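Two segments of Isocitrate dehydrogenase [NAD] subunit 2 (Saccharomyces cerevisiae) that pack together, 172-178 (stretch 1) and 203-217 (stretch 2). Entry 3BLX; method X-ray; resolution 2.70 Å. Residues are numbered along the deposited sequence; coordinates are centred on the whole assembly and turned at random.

Stretch 1 172-178: AFEYARA
Stretch 2 (203-217) VAKELSKEYPDLTLE

Residues 172-178 form a helical segment that continues from earlier in the chain. Their phi values run from -54 to -88 and psi from -15 to -58, and three backbone donors find acceptors within the segment: Ala176 N to Ala172 O at 3.1 Å, Arg177 N to Phe173 O at 3.0 Å, and Ala178 N to Glu174 O at 3.1 Å. The second stretch also enters as a helix, 203-208, whose axis approaches the first no closer than 12.1 Å, with 50° between the N-to-C directions. That spacing is too wide for close helix-helix packing, and most of the contact is made instead by one large side chain, Phe173, and by the two turns between Ser208 and Leu214.

Two type I turns in succession, Ser208 to Tyr211 and Tyr211 to Leu214, carry the chain towards strand 215-217. The first is closed by a weak bond from Tyr211 N to Ser208 O (3.3 Å), the second by Leu214 N to Tyr211 O (3.2 Å). Tyr211, shared by both turns, leaves the helical region at phi/psi -140/78; Pro212 (-74/-26) and Asp213 (-71/-11) return to it, and Leu214 extends at -114/139. The register follows: Phe173 CA lies 7.2 Å from Tyr211 CA, and Arg177 CA 7.3 Å from Leu214 CA, so one helical turn on the first side matches three residues on the second.

The polar bonding across the interface is concentrated in one bidentate salt bridge. Arg177 (chi1 to chi3 t, t, m; chi4 169°) donates from NE to Asp213 OD2 at 3.2 Å and from NH2 to Asp213 OD1 at 3.0 Å. Both N-H...O angles are 168°, and OD1 lies near the guanidinium plane, the arrangement expected when two nearly linear bonds are made side by side. Asp213 adopts chi1 47° (p) and chi2 -52°, and each carboxylate oxygen receives one of these bonds. Tyr211 CD2 sits over a face of the guanidinium, 3.5 Å from Arg177 NH2, leaving the planar edge to the carboxylate.

Other polar groups are satisfied outside this contact. Tyr211 OH and Glu210 OE1 bond to residues flanking the stretches, and Glu174 OE2 bonds elsewhere in the structure. The closest contact of Glu174 across the interface is from its CG to Tyr211 CE2, at 3.7 Å.

Phe173 (chi1 -81°, m; chi2 122°) and Tyr211 (chi1 -57°, m; chi2 85°) have nearly parallel rings, 10° apart, but a centroid separation of 5.0 Å slides them past each other. What covers the tyrosine face is Phe173 CB, 3.8 Å from the ring centroid and 8° off its normal, a CH-pi contact. The phenyl ring reaches further, with CE1 3.9 Å from Leu207 CB, CZ 4.1 Å from Leu216 CD1, and CD2 4.1 Å from Leu214 CD2. Leu214, with both chi angles between wells (-94° and 9°), also brings CD2 within 4.0 Å of Arg177 CB. The summed buried surface is 507 Å².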

ATOM      1  N   ALA B 172      20.269 -50.677  -9.984  1.00 30.38           N
ATOM      2  CA  ALA B 172      21.316 -50.489  -8.985  1.00 38.52           C
ATOM      3  C   ALA B 172      21.876 -51.815  -8.579  1.00 30.81           C
ATOM      4  O   ALA B 172      23.065 -51.933  -8.335  1.00 32.20           O
ATOM      5  CB  ALA B 172      20.806 -49.757  -7.764  1.00 20.62           C
ATOM      6  N   PHE B 173      21.001 -52.801  -8.474  1.00 28.49           N
ATOM      7  CA  PHE B 173      21.430 -54.160  -8.164  1.00 48.78           C
ATOM      8  C   PHE B 173      22.319 -54.734  -9.287  1.00 36.21           C
ATOM      9  O   PHE B 173      23.459 -55.091  -9.052  1.00 32.86           O
ATOM     10  CB  PHE B 173      20.220 -55.061  -7.901  1.00 33.78           C
ATOM     11  CG  PHE B 173      19.660 -54.936  -6.508  1.00 54.38           C
ATOM     12  CD1 PHE B 173      18.334 -54.561  -6.294  1.00 49.62           C
ATOM     13  CD2 PHE B 173      20.455 -55.193  -5.405  1.00 46.38           C
ATOM     14  CE1 PHE B 173      17.823 -54.454  -5.006  1.00 35.33           C
ATOM     15  CE2 PHE B 173      19.941 -55.080  -4.114  1.00 47.88           C
ATOM     16  CZ  PHE B 173      18.622 -54.703  -3.919  1.00 33.21           C
ATOM     17  N   GLU B 174      21.786 -54.782 -10.503  1.00 32.30           N
ATOM     18  CA  GLU B 174      22.479 -55.285 -11.684  1.00 36.45           C
ATOM     19  C   GLU B 174      23.788 -54.563 -12.006  1.00 41.13           C
ATOM     20  O   GLU B 174      24.668 -55.099 -12.666  1.00 60.68           O
ATOM     21  CB  GLU B 174      21.552 -55.265 -12.896  1.00 26.08           C
ATOM     22  CG  GLU B 174      20.289 -56.042 -12.673  1.00 46.98           C
ATOM     23  CD  GLU B 174      19.837 -56.808 -13.893  1.00 88.21           C
ATOM     24  OE1 GLU B 174      18.730 -56.501 -14.382  1.00 80.42           O
ATOM     25  OE2 GLU B 174      20.583 -57.709 -14.352  1.00 93.64           O
ATOM     26  N   TYR B 175      23.924 -53.350 -11.517  1.00 43.64           N
ATOM     27  CA  TYR B 175      25.141 -52.594 -11.708  1.00 41.72           C
ATOM     28  C   TYR B 175      26.131 -52.910 -10.589  1.00 37.16           C
ATOM     29  O   TYR B 175      27.338 -52.828 -10.775  1.00 40.49           O
ATOM     30  CB  TYR B 175      24.820 -51.087 -11.746  1.00 37.95           C
ATOM     31  CG  TYR B 175      26.001 -50.208 -12.098  1.00 35.11           C
ATOM     32  CD1 TYR B 175      26.793 -49.627 -11.099  1.00 23.92           C
ATOM     33  CD2 TYR B 175      26.333 -49.967 -13.432  1.00 38.10           C
ATOM     34  CE1 TYR B 175      27.882 -48.827 -11.423  1.00 33.86           C
ATOM     35  CE2 TYR B 175      27.415 -49.175 -13.771  1.00 32.37           C
ATOM     36  CZ  TYR B 175      28.193 -48.605 -12.766  1.00 51.45           C
ATOM     37  OH  TYR B 175      29.277 -47.816 -13.116  1.00 36.51           O
ATOM     38  N   ALA B 176      25.630 -53.259  -9.417  1.00 30.08           N
ATOM     39  CA  ALA B 176      26.524 -53.635  -8.344  1.00 43.22           C
ATOM     40  C   ALA B 176      27.142 -55.004  -8.664  1.00 53.73           C
ATOM     41  O   ALA B 176      28.352 -55.207  -8.545  1.00 36.89           O
ATOM     42  CB  ALA B 176      25.787 -53.662  -7.046  1.00 39.28           C
ATOM     43  N   ARG B 177      26.294 -55.937  -9.080  1.00 45.88           N
ATOM     44  CA  ARG B 177      26.746 -57.225  -9.575  1.00 55.50           C
ATOM     45  C   ARG B 177      27.768 -57.041 -10.708  1.00 52.54           C
ATOM     46  O   ARG B 177      28.870 -57.569 -10.644  1.00 60.09           O
ATOM     47  CB  ARG B 177      25.539 -58.034 -10.034  1.00 52.06           C
ATOM     48  CG  ARG B 177      25.840 -59.199 -10.935  1.00 46.76           C
ATOM     49  CD  ARG B 177      24.537 -59.801 -11.464  1.00 38.23           C
ATOM     50  NE  ARG B 177      23.803 -60.460 -10.391  1.00 49.52           N
ATOM     51  CZ  ARG B 177      22.555 -60.892 -10.507  1.00 62.69           C
ATOM     52  NH1 ARG B 177      21.922 -60.702 -11.658  1.00 38.95           N
ATOM     53  NH2 ARG B 177      21.944 -61.503  -9.485  1.00 45.87           N
ATOM     54  N   ALA B 178      27.416 -56.255 -11.717  1.00 56.41           N
ATOM     55  CA  ALA B 178      28.290 -55.993 -12.866  1.00 52.46           C
ATOM     56  C   ALA B 178      29.654 -55.296 -12.614  1.00 44.60           C
ATOM     57  O   ALA B 178      30.514 -55.309 -13.479  1.00 59.52           O
ATOM     58  CB  ALA B 178      27.516 -55.245 -13.955  1.00 42.10           C
ATOM     59  N   VAL B 203      10.030 -51.170  -2.076  1.00 43.52           N
ATOM     60  CA  VAL B 203      10.309 -51.640  -3.418  1.00 37.67           C
ATOM     61  C   VAL B 203      11.711 -52.264  -3.474  1.00 51.91           C
ATOM     62  O   VAL B 203      11.950 -53.228  -4.199  1.00 44.77           O
ATOM     63  CB  VAL B 203      10.197 -50.472  -4.407  1.00 34.94           C
ATOM     64  CG1 VAL B 203      11.018 -50.719  -5.649  1.00 32.65           C
ATOM     65  CG2 VAL B 203       8.773 -50.242  -4.763  1.00 41.60           C
ATOM     66  N   ALA B 204      12.634 -51.710  -2.696  1.00 38.40           N
ATOM     67  CA  ALA B 204      13.989 -52.219  -2.617  1.00 43.42           C
ATOM     68  C   ALA B 204      14.047 -53.576  -1.924  1.00 49.27           C
ATOM     69  O   ALA B 204      14.841 -54.430  -2.295  1.00 40.02           O
ATOM     70  CB  ALA B 204      14.880 -51.224  -1.889  1.00 30.53           C
ATOM     71  N   LYS B 205      13.222 -53.755  -0.897  1.00 50.14           N
ATOM     72  CA  LYS B 205      13.191 -55.006  -0.144  1.00 51.54           C
ATOM     73  C   LYS B 205      12.568 -56.160  -0.946  1.00 54.39           C
ATOM     74  O   LYS B 205      12.913 -57.323  -0.754  1.00 62.52           O
ATOM     75  CB  LYS B 205      12.474 -54.803   1.187  1.00 29.33           C
ATOM     76  CG  LYS B 205      13.272 -53.967   2.172  1.00 33.86           C
ATOM     77  CD  LYS B 205      12.539 -53.829   3.501  1.00 45.71           C
ATOM     78  CE  LYS B 205      13.398 -53.111   4.531  1.00 63.05           C
ATOM     79  NZ  LYS B 205      12.768 -53.081   5.879  1.00 57.64           N
ATOM     80  N   GLU B 206      11.673 -55.817  -1.864  1.00 57.63           N
ATOM     81  CA  GLU B 206      10.968 -56.781  -2.704  1.00 56.60           C
ATOM     82  C   GLU B 206      11.904 -57.333  -3.755  1.00 58.78           C
ATOM     83  O   GLU B 206      11.788 -58.484  -4.169  1.00 70.83           O
ATOM     84  CB  GLU B 206       9.805 -56.094  -3.420  1.00 68.29           C
ATOM     85  CG  GLU B 206       8.587 -56.961  -3.656  1.00101.83           C
ATOM     86  CD  GLU B 206       7.741 -57.132  -2.401  1.00122.01           C
ATOM     87  OE1 GLU B 206       7.368 -56.114  -1.763  1.00 83.63           O
ATOM     88  OE2 GLU B 206       7.442 -58.295  -2.058  1.00120.55           O
ATOM     89  N   LEU B 207      12.825 -56.485  -4.205  1.00 57.08           N
ATOM     90  CA  LEU B 207      13.784 -56.860  -5.230  1.00 47.57           C
ATOM     91  C   LEU B 207      14.978 -57.541  -4.601  1.00 54.26           C
ATOM     92  O   LEU B 207      15.740 -58.209  -5.290  1.00 59.34           O
ATOM     93  CB  LEU B 207      14.262 -55.625  -5.972  1.00 39.86           C
ATOM     94  CG  LEU B 207      13.200 -54.848  -6.733  1.00 62.33           C
ATOM     95  CD1 LEU B 207      13.832 -53.676  -7.465  1.00 59.56           C
ATOM     96  CD2 LEU B 207      12.463 -55.769  -7.698  1.00 56.58           C
ATOM     97  N   SER B 208      15.129 -57.357  -3.294  1.00 48.26           N
ATOM     98  CA  SER B 208      16.255 -57.880  -2.538  1.00 40.18           C
ATOM     99  C   SER B 208      16.392 -59.401  -2.723  1.00 62.32           C
ATOM    100  O   SER B 208      17.512 -59.940  -2.772  1.00 55.77           O
ATOM    101  CB  SER B 208      16.075 -57.509  -1.060  1.00 39.10           C
ATOM    102  OG  SER B 208      17.216 -57.816  -0.292  1.00 52.09           O
ATOM    103  N   LYS B 209      15.244 -60.067  -2.856  1.00 55.45           N
ATOM    104  CA  LYS B 209      15.168 -61.515  -2.916  1.00 63.47           C
ATOM    105  C   LYS B 209      15.505 -62.068  -4.288  1.00 63.14           C
ATOM    106  O   LYS B 209      15.873 -63.229  -4.396  1.00 64.17           O
ATOM    107  CB  LYS B 209      13.795 -62.017  -2.452  1.00 75.94           C
ATOM    108  CG  LYS B 209      12.614 -61.482  -3.236  1.00 74.85           C
ATOM    109  CD  LYS B 209      11.367 -61.487  -2.358  1.00 82.52           C
ATOM    110  CE  LYS B 209      11.668 -60.919  -0.960  1.00 68.15           C
ATOM    111  NZ  LYS B 209      10.434 -60.731  -0.136  1.00 67.56           N
ATOM    112  N   GLU B 210      15.388 -61.242  -5.322  1.00 56.80           N
ATOM    113  CA  GLU B 210      15.799 -61.649  -6.662  1.00 43.77           C
ATOM    114  C   GLU B 210      17.276 -61.417  -6.912  1.00 48.97           C
ATOM    115  O   GLU B 210      17.763 -61.652  -8.008  1.00 48.21           O
ATOM    116  CB  GLU B 210      14.999 -60.939  -7.733  1.00 41.47           C
ATOM    117  CG  GLU B 210      13.520 -61.000  -7.513  1.00 56.64           C
ATOM    118  CD  GLU B 210      12.764 -60.348  -8.636  1.00 78.77           C
ATOM    119  OE1 GLU B 210      13.239 -60.455  -9.792  1.00 61.60           O
ATOM    120  OE2 GLU B 210      11.703 -59.736  -8.363  1.00 80.96           O
ATOM    121  N   TYR B 211      17.990 -60.957  -5.893  1.00 44.34           N
ATOM    122  CA  TYR B 211      19.430 -60.764  -6.009  1.00 44.92           C
ATOM    123  C   TYR B 211      20.115 -61.196  -4.719  1.00 67.24           C
ATOM    124  O   TYR B 211      20.473 -60.365  -3.878  1.00 68.63           O
ATOM    125  CB  TYR B 211      19.756 -59.304  -6.338  1.00 47.54           C
ATOM    126  CG  TYR B 211      19.089 -58.785  -7.603  1.00 47.36           C
ATOM    127  CD1 TYR B 211      17.795 -58.280  -7.576  1.00 56.29           C
ATOM    128  CD2 TYR B 211      19.744 -58.806  -8.820  1.00 45.83           C
ATOM    129  CE1 TYR B 211      17.171 -57.816  -8.729  1.00 54.48           C
ATOM    130  CE2 TYR B 211      19.126 -58.345  -9.985  1.00 52.24           C
ATOM    131  CZ  TYR B 211      17.835 -57.846  -9.928  1.00 57.41           C
ATOM    132  OH  TYR B 211      17.182 -57.375 -11.049  1.00 46.91           O
ATOM    133  N   PRO B 212      20.275 -62.515  -4.548  1.00 63.24           N
ATOM    134  CA  PRO B 212      20.743 -63.124  -3.299  1.00 50.91           C
ATOM    135  C   PRO B 212      22.225 -62.898  -3.112  1.00 52.62           C
ATOM    136  O   PRO B 212      22.683 -62.881  -1.979  1.00 48.80           O
ATOM    137  CB  PRO B 212      20.451 -64.611  -3.498  1.00 61.68           C
ATOM    138  CG  PRO B 212      19.515 -64.676  -4.689  1.00 71.13           C
ATOM    139  CD  PRO B 212      19.901 -63.525  -5.545  1.00 61.70           C
ATOM    140  N   ASP B 213      22.953 -62.712  -4.214  1.00 56.15           N
ATOM    141  CA  ASP B 213      24.395 -62.428  -4.167  1.00 46.14           C
ATOM    142  C   ASP B 213      24.703 -61.038  -3.644  1.00 63.94           C
ATOM    143  O   ASP B 213      25.857 -60.703  -3.366  1.00 48.25           O
ATOM    144  CB  ASP B 213      25.057 -62.590  -5.539  1.00 39.57           C
ATOM    145  CG  ASP B 213      24.285 -61.917  -6.674  1.00 63.93           C
ATOM    146  OD1 ASP B 213      23.055 -62.152  -6.830  1.00 51.63           O
ATOM    147  OD2 ASP B 213      24.944 -61.179  -7.445  1.00 50.53           O
ATOM    148  N   LEU B 214      23.665 -60.226  -3.519  1.00 66.41           N
ATOM    149  CA  LEU B 214      23.844 -58.856  -3.088  1.00 50.77           C
ATOM    150  C   LEU B 214      23.198 -58.595  -1.732  1.00 40.51           C
ATOM    151  O   LEU B 214      22.107 -59.089  -1.448  1.00 61.48           O
ATOM    152  CB  LEU B 214      23.257 -57.939  -4.139  1.00 57.73           C
ATOM    153  CG  LEU B 214      24.216 -57.394  -5.200  1.00 49.62           C
ATOM    154  CD1 LEU B 214      25.559 -58.056  -5.128  1.00 59.67           C
ATOM    155  CD2 LEU B 214      23.610 -57.564  -6.546  1.00 32.49           C
ATOM    156  N   THR B 215      23.893 -57.832  -0.898  1.00 37.03           N
ATOM    157  CA  THR B 215      23.375 -57.417   0.400  1.00 51.87           C
ATOM    158  C   THR B 215      22.711 -56.040   0.306  1.00 46.67           C
ATOM    159  O   THR B 215      23.335 -55.062  -0.088  1.00 42.96           O
ATOM    160  CB  THR B 215      24.502 -57.334   1.436  1.00 59.40           C
ATOM    161  OG1 THR B 215      25.299 -58.515   1.361  1.00 76.52           O
ATOM    162  CG2 THR B 215      23.938 -57.180   2.846  1.00 60.37           C
ATOM    163  N   LEU B 216      21.441 -55.968   0.674  1.00 46.68           N
ATOM    164  CA  LEU B 216      20.725 -54.697   0.761  1.00 40.97           C
ATOM    165  C   LEU B 216      20.789 -54.092   2.159  1.00 42.10           C
ATOM    166  O   LEU B 216      20.288 -54.677   3.116  1.00 45.51           O
ATOM    167  CB  LEU B 216      19.255 -54.884   0.369  1.00 29.65           C
ATOM    168  CG  LEU B 216      18.380 -53.643   0.520  1.00 43.70           C
ATOM    169  CD1 LEU B 216      18.902 -52.584  -0.421  1.00 39.50           C
ATOM    170  CD2 LEU B 216      16.913 -53.920   0.219  1.00 36.76           C
ATOM    171  N   GLU B 217      21.403 -52.921   2.279  1.00 35.87           N
ATOM    172  CA  GLU B 217      21.285 -52.136   3.510  1.00 44.36           C
ATOM    173  C   GLU B 217      20.478 -50.893   3.211  1.00 51.98           C
ATOM    174  O   GLU B 217      20.486 -50.399   2.076  1.00 41.64           O
ATOM    175  CB  GLU B 217      22.652 -51.726   4.049  1.00 37.10           C
ATOM    176  CG  GLU B 217      23.665 -52.869   4.099  1.00 66.27           C
ATOM    177  CD  GLU B 217      25.004 -52.450   4.677  1.00 86.59           C
ATOM    178  OE1 GLU B 217      25.146 -51.266   5.065  1.00 82.69           O
ATOM    179  OE2 GLU B 217      25.913 -53.309   4.744  1.00 82.21           O
TER